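Local coordinates for reticulocyte-binding protein 2a (Plasmodium vivax, PDB 4Z8N) that probably mediates attachment of the malaria parasite to red blood cells during invasion, this chain being its largely helical erythrocyte-binding domain, at residues L5-F10 and T274-E279; I18-P23 and L267-T272. All blocks are in the same frame, centred on the assembly; numbering follows the deposited sequence.

Interaction 1 of 2, residues L5-F10 and T274-E279; sequences LRYLDF and TAALKE
Arg6 and Tyr7 are the two residues through which the N-terminal segment 5-10 meets segment 274-279 of helix 246-297; the two backbones come closest at Arg6 and Ala276, whose CA atoms are 6.6 Å apart. Arg6, at the end of a short 3-10 turn, sends its long side chain to the helix. A bend at chi3 (-64°) places NE; the guanidinium beyond it lies over the helix backbone, with Ala276 CA 4.1 Å above the centre of its plane. Ala275 and Ala276, with nothing beyond CB, let the flat group come down on the helix: Ala275 CB stands 4.2 Å from Arg6 NH1. The edge of the guanidinium faces Glu279, whose carboxylate plane is turned only 14° from it. A salt bridge between Arg6 NH2 and Glu279 OE1 is doubtful in detail, because the two atoms are modelled too close; Glu279 OE2 is hydrogen-bonded to Ser2 OG. Tyr7 follows with the apolar half of the contact. Its chi1 of 59° sets CG between the backbone N and the carbonyl carbon, and the ring's CD2 reaches Ala276 CB at 3.5 Å. The methyl meets the ring obliquely, and a small residue here lets the ring come close to the helix. Tyr7 also touches Ile214 of helix 199-237, while beyond it Leu8 packs on Tyr111 of helix 94-115 and Phe10 pairs its backbone with Ile18, so the segment passes along helix 246-297 and on into strand 9-11 of a small antiparallel sheet among the helices of the erythrocyte-binding domain.

Interaction 2 of 2, residues I18-P23 and L267-T272; sequences ISTVYP and LKRADT
Val21 and Arg269 reach toward each other tip to tip, and they form the close-packed part of this contact. Val21 CG2 sits 3.2 Å above the guanidinium plane, offset toward its rim, with NH1 of Arg269 3.4 Å away, while CG1 of the same valine lies 3.8 Å from that NH1. A branched residue suits the place because both methyls bear on the flat group. Arg269 curls to meet them: chi2 of -61° turns CD back, and a further bend at chi3 (-76°) places NE. Ser19 OG approaches this nitrogen obliquely, at 3.5 Å, but the angle is poor for a hydrogen bond. Instead, Arg269 NE forms a salt bridge with Asp9, which probably balances the charge of this buried residue, and Leu5 O takes NH2. Ser19 OG is itself engaged in an ST turn, accepting from Val21 N at 3.2 Å with an angle of 166°, in the weakly bonded strand 17-19 region of the two-stranded antiparallel sheet; it also bonds to Asp9. Toward solvent the contact thins out. Lys268, an exposed residue of helix 246-297, reaches tip to tip toward Pro23, which follows a cis peptide bond; the place of NZ is doubtful because it is modelled too close to the Tyr22 carbonyl. A long flexible lysine suits this outer side, where the exposed Tyr22 side chain touches Met60 and Gln64 of helix 42-69.

How the interactions relate
Interactions 1 and 2 have centres about 9 Å apart and use neighbouring parts of one long helix, 246-297, with segment 267-272 preceding 274-279. On the other side lie the two halves of the N-terminal region: segment 5-10 leads into strand 9-11 and segment 18-23 follows on from strand 17-19, the antiparallel neighbours of one small sheet. Along the chain, interaction 2 is nested inside the loop closed by interaction 1. The two contacts also touch, through probable hydrogen bonds between Arg6 O and Thr272 OG1 and between Leu8 O and Thr20 OG1. Together they join the beginning of this erythrocyte-binding domain to its last helix, with the other helices of the domain lying between them in sequence.

Interaction 1 of 2, residues L5-F10 and T274-E279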
loop_
_atom_site.group_PDB
_atom_site.type_symbol
_atom_site.label_atom_id
_atom_site.label_comp_id
_atom_site.label_asym_id
_atom_site.label_seq_id
_atom_site.Cartn_x
_atom_site.Cartn_y
_atom_site.Cartn_z
ATOM N N LEU A 5 7.636 3.534 -7.131
ATOM C CA LEU A 5 6.266 3.771 -6.674
ATOM C C LEU A 5 5.377 2.539 -6.829
ATOM O O LEU A 5 4.240 2.527 -6.363
ATOM C CB LEU A 5 5.644 4.948 -7.425
ATOM C CG LEU A 5 6.246 6.323 -7.135
ATOM C CD1 LEU A 5 5.311 7.429 -7.600
ATOM C CD2 LEU A 5 6.564 6.469 -5.657
ATOM N N ARG A 6 5.896 1.505 -7.480
ATOM C CA ARG A 6 5.160 0.254 -7.622
ATOM C C ARG A 6 4.995 -0.469 -6.289
ATOM O O ARG A 6 4.115 -1.319 -6.146
ATOM C CB ARG A 6 5.856 -0.668 -8.624
ATOM C CG ARG A 6 5.633 -0.284 -10.076
ATOM C CD ARG A 6 6.172 -1.345 -11.024
ATOM N NE ARG A 6 7.620 -1.500 -10.920
ATOM C CZ ARG A 6 8.330 -2.362 -11.641
ATOM N NH1 ARG A 6 7.725 -3.149 -12.520
ATOM N NH2 ARG A 6 9.644 -2.437 -11.486
ATOM N N TYR A 7 5.836 -0.131 -5.313
ATOM C CA TYR A 7 5.837 -0.853 -4.042
ATOM C C TYR A 7 6.038 0.036 -2.818
ATOM O O TYR A 7 5.715 -0.366 -1.701
ATOM C CB TYR A 7 6.921 -1.941 -4.055
ATOM C CG TYR A 7 8.332 -1.436 -4.289
ATOM C CD1 TYR A 7 9.121 -0.985 -3.236
ATOM C CD2 TYR A 7 8.879 -1.420 -5.567
ATOM C CE1 TYR A 7 10.416 -0.529 -3.452
ATOM C CE2 TYR A 7 10.166 -0.967 -5.794
ATOM C CZ TYR A 7 10.931 -0.522 -4.735
ATOM O OH TYR A 7 12.212 -0.073 -4.968
ATOM N N LEU A 8 6.572 1.236 -3.015
ATOM C CA LEU A 8 6.988 2.042 -1.873
ATOM C C LEU A 8 5.821 2.736 -1.179
ATOM O O LEU A 8 5.349 3.784 -1.614
ATOM C CB LEU A 8 8.030 3.081 -2.292
ATOM C CG LEU A 8 8.637 3.856 -1.117
ATOM C CD1 LEU A 8 9.214 2.905 -0.075
ATOM C CD2 LEU A 8 9.697 4.834 -1.595
ATOM N N ASP A 9 5.368 2.128 -0.092
ATOM C CA ASP A 9 4.398 2.737 0.805
ATOM C C ASP A 9 5.018 2.782 2.194
ATOM O O ASP A 9 6.015 2.109 2.444
ATOM C CB ASP A 9 3.085 1.953 0.817
ATOM C CG ASP A 9 2.378 1.978 -0.523
ATOM O OD1 ASP A 9 2.478 3.002 -1.231
ATOM O OD2 ASP A 9 1.718 0.977 -0.870
ATOM N N PHE A 10 4.438 3.566 3.096
ATOM C CA PHE A 10 4.999 3.692 4.437
ATOM C C PHE A 10 3.991 3.329 5.521
ATOM O O PHE A 10 2.951 3.974 5.661
ATOM C CB PHE A 10 5.521 5.113 4.657
ATOM C CG PHE A 10 6.535 5.541 3.639
ATOM C CD1 PHE A 10 7.833 5.055 3.688
ATOM C CD2 PHE A 10 6.188 6.416 2.623
ATOM C CE1 PHE A 10 8.767 5.438 2.748
ATOM C CE2 PHE A 10 7.118 6.804 1.678
ATOM C CZ PHE A 10 8.410 6.317 1.740
ATOM N N THR A 274 4.243 -7.340 -6.645
ATOM C CA THR A 274 4.677 -8.608 -7.221
ATOM C C THR A 274 5.553 -8.402 -8.456
ATOM O O THR A 274 6.566 -9.080 -8.632
ATOM C CB THR A 274 3.465 -9.480 -7.602
ATOM O OG1 THR A 274 2.620 -9.648 -6.458
ATOM C CG2 THR A 274 3.914 -10.847 -8.110
ATOM N N ALA A 275 5.152 -7.463 -9.308
ATOM C CA ALA A 275 5.897 -7.157 -10.524
ATOM C C ALA A 275 7.275 -6.590 -10.199
ATOM O O ALA A 275 8.240 -6.813 -10.932
ATOM C CB ALA A 275 5.118 -6.181 -11.393
ATOM N N ALA A 276 7.360 -5.847 -9.101
ATOM C CA ALA A 276 8.632 -5.278 -8.679
ATOM C C ALA A 276 9.585 -6.388 -8.248
ATOM O O ALA A 276 10.771 -6.357 -8.564
ATOM C CB ALA A 276 8.424 -4.278 -7.555
ATOM N N LEU A 277 9.056 -7.379 -7.538
ATOM C CA LEU A 277 9.857 -8.515 -7.096
ATOM C C LEU A 277 10.432 -9.302 -8.271
ATOM O O LEU A 277 11.573 -9.764 -8.219
ATOM C CB LEU A 277 9.023 -9.434 -6.209
ATOM C CG LEU A 277 8.681 -8.857 -4.837
ATOM C CD1 LEU A 277 7.750 -9.794 -4.097
ATOM C CD2 LEU A 277 9.954 -8.615 -4.038
ATOM N N LYS A 278 9.636 -9.450 -9.327
ATOM C CA LYS A 278 10.082 -10.109 -10.552
ATOM C C LYS A 278 11.265 -9.376 -11.174
ATOM O O LYS A 278 12.245 -9.998 -11.588
ATOM C CB LYS A 278 8.931 -10.199 -11.560
ATOM C CG LYS A 278 9.350 -10.554 -12.981
ATOM C CD LYS A 278 10.009 -11.923 -13.055
ATOM C CE LYS A 278 10.310 -12.307 -14.495
ATOM N NZ LYS A 278 11.394 -13.322 -14.583
ATOM N N GLU A 279 11.164 -8.053 -11.240
ATOM C CA GLU A 279 12.234 -7.228 -11.786
ATOM C C GLU A 279 13.517 -7.385 -10.976
ATOM O O GLU A 279 14.591 -7.588 -11.538
ATOM C CB GLU A 279 11.818 -5.756 -11.823
ATOM C CG GLU A 279 12.922 -4.822 -12.301
ATOM C CD GLU A 279 12.969 -3.518 -11.524
ATOM O OE1 GLU A 279 11.894 -2.936 -11.271
ATOM O OE2 GLU A 279 14.080 -3.078 -11.161
#

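Interaction 2 of 2, residues I18-P23 and L267-T272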
loop_
_atom_site.group_PDB
_atom_site.type_symbol
_atom_site.label_atom_id
_atom_site.label_comp_id
_atom_site.label_asym_id
_atom_site.label_seq_id
_atom_site.Cartn_x
_atom_site.Cartn_y
_atom_site.Cartn_z
ATOM N N ILE A 18 0.514 4.810 4.597
ATOM C CA ILE A 18 0.503 5.997 3.757
ATOM C C ILE A 18 1.129 5.652 2.416
ATOM O O ILE A 18 2.291 5.253 2.351
ATOM C CB ILE A 18 1.252 7.163 4.410
ATOM C CG1 ILE A 18 0.538 7.586 5.694
ATOM C CG2 ILE A 18 1.355 8.333 3.444
ATOM C CD1 ILE A 18 1.209 8.726 6.414
ATOM N N SER A 19 0.350 5.792 1.350
ATOM C CA SER A 19 0.799 5.381 0.029
ATOM C C SER A 19 1.351 6.554 -0.773
ATOM O O SER A 19 0.903 7.690 -0.621
ATOM C CB SER A 19 -0.346 4.711 -0.733
ATOM O OG SER A 19 0.082 4.256 -2.002
ATOM N N THR A 20 2.332 6.270 -1.622
ATOM C CA THR A 20 2.926 7.294 -2.472
ATOM C C THR A 20 2.124 7.483 -3.754
ATOM O O THR A 20 2.432 8.356 -4.565
ATOM C CB THR A 20 4.381 6.949 -2.834
ATOM O OG1 THR A 20 4.443 5.604 -3.325
ATOM C CG2 THR A 20 5.284 7.083 -1.618
ATOM N N VAL A 21 1.096 6.659 -3.931
ATOM C CA VAL A 21 0.250 6.731 -5.116
ATOM C C VAL A 21 -1.210 7.000 -4.744
ATOM O O VAL A 21 -1.650 6.690 -3.634
ATOM C CB VAL A 21 0.337 5.433 -5.952
ATOM C CG1 VAL A 21 1.780 5.146 -6.346
ATOM C CG2 VAL A 21 -0.256 4.260 -5.194
ATOM N N TYR A 22 -1.946 7.598 -5.677
ATOM C CA TYR A 22 -3.363 7.905 -5.499
ATOM C C TYR A 22 -4.136 6.661 -5.060
ATOM O O TYR A 22 -3.904 5.578 -5.589
ATOM C CB TYR A 22 -3.932 8.463 -6.808
ATOM C CG TYR A 22 -5.366 8.935 -6.743
ATOM C CD1 TYR A 22 -6.422 8.046 -6.918
ATOM C CD2 TYR A 22 -5.667 10.275 -6.531
ATOM C CE1 TYR A 22 -7.732 8.474 -6.866
ATOM C CE2 TYR A 22 -6.976 10.712 -6.481
ATOM C CZ TYR A 22 -8.005 9.808 -6.647
ATOM O OH TYR A 22 -9.310 10.239 -6.598
ATOM N N PRO A 23 -5.059 6.805 -4.094
ATOM C CA PRO A 23 -5.483 8.029 -3.404
ATOM C C PRO A 23 -4.749 8.310 -2.089
ATOM O O PRO A 23 -5.304 9.006 -1.237
ATOM C CB PRO A 23 -6.959 7.757 -3.133
ATOM C CG PRO A 23 -6.986 6.289 -2.848
ATOM C CD PRO A 23 -5.914 5.662 -3.724
ATOM N N LEU A 267 -5.306 -3.959 -2.128
ATOM C CA LEU A 267 -5.301 -4.893 -3.254
ATOM C C LEU A 267 -4.552 -4.316 -4.451
ATOM O O LEU A 267 -3.744 -4.998 -5.077
ATOM C CB LEU A 267 -6.731 -5.257 -3.663
ATOM C CG LEU A 267 -6.863 -6.209 -4.856
ATOM C CD1 LEU A 267 -6.288 -7.574 -4.513
ATOM C CD2 LEU A 267 -8.312 -6.334 -5.302
ATOM N N LYS A 268 -4.826 -3.051 -4.753
ATOM C CA LYS A 268 -4.197 -2.359 -5.871
ATOM C C LYS A 268 -2.676 -2.354 -5.744
ATOM O O LYS A 268 -1.959 -2.455 -6.738
ATOM C CB LYS A 268 -4.724 -0.924 -5.963
ATOM C CG LYS A 268 -4.087 -0.092 -7.063
ATOM C CD LYS A 268 -4.765 1.260 -7.193
ATOM C CE LYS A 268 -3.915 2.366 -6.591
ATOM N NZ LYS A 268 -4.594 3.686 -6.694
ATOM N N ARG A 269 -2.195 -2.252 -4.509
ATOM C CA ARG A 269 -0.765 -2.173 -4.235
ATOM C C ARG A 269 -0.111 -3.547 -4.232
ATOM O O ARG A 269 1.057 -3.687 -4.595
ATOM C CB ARG A 269 -0.521 -1.475 -2.897
ATOM C CG ARG A 269 -1.105 -0.083 -2.839
ATOM C CD ARG A 269 -0.475 0.799 -3.900
ATOM N NE ARG A 269 0.872 1.220 -3.525
ATOM C CZ ARG A 269 1.829 1.525 -4.395
ATOM N NH1 ARG A 269 1.592 1.443 -5.698
ATOM N NH2 ARG A 269 3.022 1.907 -3.962
ATOM N N ALA A 270 -0.872 -4.557 -3.822
ATOM C CA ALA A 270 -0.375 -5.925 -3.788
ATOM C C ALA A 270 0.041 -6.406 -5.178
ATOM O O ALA A 270 1.022 -7.136 -5.321
ATOM C CB ALA A 270 -1.427 -6.855 -3.200
ATOM N N ASP A 271 -0.703 -5.986 -6.197
ATOM C CA ASP A 271 -0.419 -6.377 -7.576
ATOM C C ASP A 271 0.954 -5.879 -8.030
ATOM O O ASP A 271 1.832 -6.679 -8.360
ATOM C CB ASP A 271 -1.512 -5.848 -8.514
ATOM C CG ASP A 271 -1.440 -6.451 -9.915
ATOM O OD1 ASP A 271 -0.333 -6.787 -10.388
ATOM O OD2 ASP A 271 -2.507 -6.593 -10.551
ATOM N N THR A 272 1.132 -4.561 -8.048
ATOM C CA THR A 272 2.359 -3.954 -8.561
ATOM C C THR A 272 3.594 -4.353 -7.751
ATOM O O THR A 272 4.708 -4.349 -8.270
ATOM C CB THR A 272 2.249 -2.416 -8.592
ATOM O OG1 THR A 272 1.862 -1.931 -7.301
ATOM C CG2 THR A 272 1.215 -1.977 -9.619
#